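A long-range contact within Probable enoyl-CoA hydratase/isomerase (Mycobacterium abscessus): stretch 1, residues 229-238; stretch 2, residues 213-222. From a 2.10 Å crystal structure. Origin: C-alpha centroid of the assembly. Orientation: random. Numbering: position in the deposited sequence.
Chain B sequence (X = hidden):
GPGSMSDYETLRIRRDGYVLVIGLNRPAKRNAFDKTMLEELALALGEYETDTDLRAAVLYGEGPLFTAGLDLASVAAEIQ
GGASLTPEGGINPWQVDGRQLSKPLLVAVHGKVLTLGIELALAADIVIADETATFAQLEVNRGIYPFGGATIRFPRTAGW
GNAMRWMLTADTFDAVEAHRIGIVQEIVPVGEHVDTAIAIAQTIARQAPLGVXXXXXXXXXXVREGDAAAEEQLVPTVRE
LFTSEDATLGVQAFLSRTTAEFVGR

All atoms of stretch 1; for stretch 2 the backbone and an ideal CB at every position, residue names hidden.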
# COMPACT_ATOMS: atom_id res chain seq x y z
N ALA B 229 17.64 -4.59 -3.79
CA ALA B 229 17.77 -5.74 -4.69
C ALA B 229 17.16 -5.45 -6.06
O ALA B 229 17.77 -5.77 -7.08
CB ALA B 229 17.11 -6.99 -4.06
N ALA B 230 15.97 -4.85 -6.07
CA ALA B 230 15.32 -4.45 -7.31
C ALA B 230 16.10 -3.31 -8.00
O ALA B 230 16.36 -3.36 -9.21
CB ALA B 230 13.84 -4.07 -7.03
N GLU B 231 16.53 -2.32 -7.21
CA GLU B 231 17.29 -1.19 -7.74
C GLU B 231 18.53 -1.64 -8.50
O GLU B 231 18.82 -1.14 -9.57
CB GLU B 231 17.70 -0.25 -6.61
CG GLU B 231 16.61 0.69 -6.20
CD GLU B 231 16.96 1.48 -4.97
OE1 GLU B 231 18.09 1.36 -4.44
OE2 GLU B 231 16.08 2.22 -4.52
N GLU B 232 19.26 -2.56 -7.91
CA GLU B 232 20.51 -3.07 -8.46
C GLU B 232 20.29 -3.70 -9.84
O GLU B 232 21.14 -3.67 -10.69
CB GLU B 232 21.07 -4.11 -7.46
CG GLU B 232 22.43 -4.55 -7.71
CD GLU B 232 22.94 -5.60 -6.72
OE1 GLU B 232 22.13 -6.38 -6.17
OE2 GLU B 232 24.16 -5.66 -6.55
N GLN B 233 19.11 -4.26 -10.08
CA GLN B 233 18.80 -4.85 -11.38
C GLN B 233 18.27 -3.86 -12.43
O GLN B 233 18.17 -4.24 -13.59
CB GLN B 233 17.74 -5.95 -11.21
CG GLN B 233 18.13 -7.07 -10.29
CD GLN B 233 19.34 -7.80 -10.76
OE1 GLN B 233 19.69 -7.75 -11.95
NE2 GLN B 233 20.01 -8.50 -9.84
N LEU B 234 17.91 -2.63 -12.06
CA LEU B 234 17.17 -1.76 -12.98
C LEU B 234 17.92 -1.48 -14.30
O LEU B 234 17.40 -1.78 -15.39
CB LEU B 234 16.81 -0.42 -12.32
CG LEU B 234 15.77 -0.49 -11.20
CD1 LEU B 234 15.69 0.86 -10.51
CD2 LEU B 234 14.40 -0.92 -11.76
N VAL B 235 19.13 -0.94 -14.19
CA VAL B 235 19.93 -0.61 -15.38
C VAL B 235 20.49 -1.88 -16.08
O VAL B 235 20.45 -1.96 -17.31
CB VAL B 235 21.08 0.42 -15.06
CG1 VAL B 235 21.96 0.70 -16.31
CG2 VAL B 235 20.51 1.73 -14.51
N PRO B 236 20.99 -2.87 -15.33
CA PRO B 236 21.40 -4.09 -16.05
C PRO B 236 20.28 -4.75 -16.87
O PRO B 236 20.52 -5.25 -17.96
CB PRO B 236 21.88 -5.02 -14.93
CG PRO B 236 22.35 -4.09 -13.89
CD PRO B 236 21.48 -2.87 -13.94
N THR B 237 19.06 -4.74 -16.35
CA THR B 237 17.92 -5.27 -17.08
C THR B 237 17.59 -4.42 -18.30
O THR B 237 17.33 -4.96 -19.37
CB THR B 237 16.71 -5.39 -16.17
OG1 THR B 237 17.06 -6.25 -15.08
CG2 THR B 237 15.47 -5.94 -16.92
N VAL B 238 17.63 -3.09 -18.19
CA VAL B 238 17.33 -2.29 -19.38
C VAL B 238 18.42 -2.44 -20.43
O VAL B 238 18.13 -2.41 -21.63
CB VAL B 238 17.02 -0.80 -19.11
CG1 VAL B 238 18.31 0.05 -19.03
CG2 VAL B 238 16.09 -0.29 -20.21
N UNK B 213 7.70 -8.99 -19.08
CA UNK B 213 8.29 -9.97 -18.17
C UNK B 213 9.23 -9.32 -17.19
O UNK B 213 9.18 -9.62 -15.99
CB UNK B 213 9.03 -11.05 -18.95
N UNK B 214 10.05 -8.40 -17.69
CA UNK B 214 10.97 -7.63 -16.83
C UNK B 214 10.21 -6.79 -15.79
O UNK B 214 10.63 -6.68 -14.66
CB UNK B 214 11.85 -6.72 -17.69
N UNK B 215 9.10 -6.19 -16.19
CA UNK B 215 8.24 -5.43 -15.28
C UNK B 215 7.75 -6.30 -14.09
O UNK B 215 7.85 -5.90 -12.91
CB UNK B 215 7.04 -4.87 -16.05
N UNK B 216 7.25 -7.48 -14.40
CA UNK B 216 6.78 -8.42 -13.39
C UNK B 216 7.94 -8.89 -12.53
O UNK B 216 7.81 -8.92 -11.33
CB UNK B 216 6.08 -9.61 -14.04
N UNK B 217 9.07 -9.23 -13.16
CA UNK B 217 10.23 -9.78 -12.46
C UNK B 217 10.82 -8.79 -11.46
O UNK B 217 11.05 -9.12 -10.29
CB UNK B 217 11.30 -10.20 -13.47
N UNK B 218 11.06 -7.56 -11.89
CA UNK B 218 11.65 -6.59 -10.99
C UNK B 218 10.70 -6.21 -9.86
O UNK B 218 11.13 -6.06 -8.72
CB UNK B 218 12.07 -5.34 -11.77
N UNK B 219 9.41 -6.04 -10.19
CA UNK B 219 8.38 -5.76 -9.20
C UNK B 219 8.34 -6.85 -8.12
O UNK B 219 8.27 -6.54 -6.93
CB UNK B 219 7.02 -5.64 -9.88
N UNK B 220 8.38 -8.12 -8.54
CA UNK B 220 8.39 -9.22 -7.57
C UNK B 220 9.65 -9.27 -6.71
O UNK B 220 9.58 -9.55 -5.52
CB UNK B 220 8.23 -10.55 -8.31
N UNK B 221 10.80 -9.00 -7.32
CA UNK B 221 12.09 -8.96 -6.61
C UNK B 221 12.06 -7.91 -5.50
O UNK B 221 12.53 -8.16 -4.40
CB UNK B 221 13.23 -8.66 -7.58
N UNK B 222 11.47 -6.75 -5.80
CA UNK B 222 11.31 -5.67 -4.81
C UNK B 222 10.55 -6.14 -3.57
O UNK B 222 10.92 -5.81 -2.42
CB UNK B 222 10.58 -4.48 -5.44

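The two stretches are helices packed nearly antiparallel, with N-to-C directions 156° apart and axes 8.5 Å apart at closest approach.

At position 213 the ideal CB has nothing of stretch 1 within 5.5 Å, so this contact sets little demand; the residue is Gln 213.

Position 214 points toward stretch 1, and its ideal CB already lies 3.8 Å from Thr 237 CG2. A small side chain suits so short a gap. The residue is Ala 214, whose CB meets Thr 237 CG2 at 3.7 Å, methyl against methyl.

Position 215 points away and position 216 is out of reach, so stretch 1 selects nothing at either; they are Thr 215 and Leu 216.

Position 217 points sideways, with no atom of stretch 1 near its ideal CB. A short side chain would make no contact, whereas a long one, polar or apolar, could reach the neighborhood of Thr 237. Arg 217 does so: its end turns nearer, NH2 lying 3.9 Å from Thr 237 CG2. A water accepts a hydrogen bond from Arg 217 NH2 (2.8 Å) and donates one to Thr 237 OG1 (2.5 Å), bridging the helices.

Position 218 points toward stretch 1, its ideal CB 5.0 Å from Leu 234 CD2 and 5.2 Å from Ala 230 CB. That leaves room for a medium-sized side chain. The backbone offers an acceptor too: Ala 230 O receives only a weak bond, from Gln 233 N. An apolar residue could fill the space, but an amide could also donate. Asn 218 provides one, with ND2 donating to Ala 230 O at 3.0 Å and a nearly straight 175°. Its OD1 lies 3.5 Å from Leu 234 CD2 and is hydrogen-bonded elsewhere in the structure.

Positions 219, pointing away, and 220, out of reach, are unconstrained here; they are Ala 219 and Arg 220.

Position 221 points toward stretch 1, its ideal CB 4.7 Å from Ala 230 CB, beside Ala 229 and the aliphatic part of Gln 233. A branched or extended apolar side chain would suit this surface. Leu 221, with chi1 t and chi2 p, places CD2 3.6 Å from both Gln 233 CG and Ala 229 O.

Position 222 points sideways, yet its ideal CB is 3.7 Å from Ala 230 CB, which favors a small residue. Ala 222 brings its CB to 3.6 Å from Ala 230 CB.

Stretch 2 213-222: QATLRNARLA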
# COMPACT_ATOMS: atom_id res chain seq x y z
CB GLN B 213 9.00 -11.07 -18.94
CG GLN B 213 8.05 -12.04 -19.64
CD GLN B 213 8.79 -13.04 -20.48
OE1 GLN B 213 9.94 -13.39 -20.17
NE2 GLN B 213 8.15 -13.53 -21.54
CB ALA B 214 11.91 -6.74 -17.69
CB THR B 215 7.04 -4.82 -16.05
OG1 THR B 215 7.52 -3.98 -17.12
CG2 THR B 215 6.18 -3.98 -15.13
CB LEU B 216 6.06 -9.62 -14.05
CG LEU B 216 4.66 -9.35 -14.60
CD1 LEU B 216 4.12 -10.55 -15.35
CD2 LEU B 216 3.72 -8.98 -13.46
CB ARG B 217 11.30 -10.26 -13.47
CG ARG B 217 12.51 -10.99 -12.83
CD ARG B 217 13.43 -11.66 -13.87
NE ARG B 217 13.99 -10.70 -14.81
CZ ARG B 217 13.64 -10.55 -16.09
NH1 ARG B 217 12.70 -11.31 -16.66
NH2 ARG B 217 14.24 -9.61 -16.82
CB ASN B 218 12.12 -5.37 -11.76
CG ASN B 218 13.01 -4.49 -10.93
OD1 ASN B 218 12.55 -3.54 -10.29
ND2 ASN B 218 14.31 -4.82 -10.93
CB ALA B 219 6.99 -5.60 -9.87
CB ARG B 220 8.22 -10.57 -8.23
CG ARG B 220 6.85 -10.82 -8.83
CD ARG B 220 6.74 -12.28 -9.24
NE ARG B 220 5.74 -12.52 -10.29
CZ ARG B 220 4.42 -12.45 -10.14
NH1 ARG B 220 3.89 -12.13 -8.97
NH2 ARG B 220 3.62 -12.72 -11.18
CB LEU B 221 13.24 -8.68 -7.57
CG LEU B 221 14.65 -8.76 -6.97
CD1 LEU B 221 14.86 -10.07 -6.25
CD2 LEU B 221 15.72 -8.53 -8.06
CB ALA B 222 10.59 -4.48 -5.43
O HOH W 1 16.27 -8.64 -15.14
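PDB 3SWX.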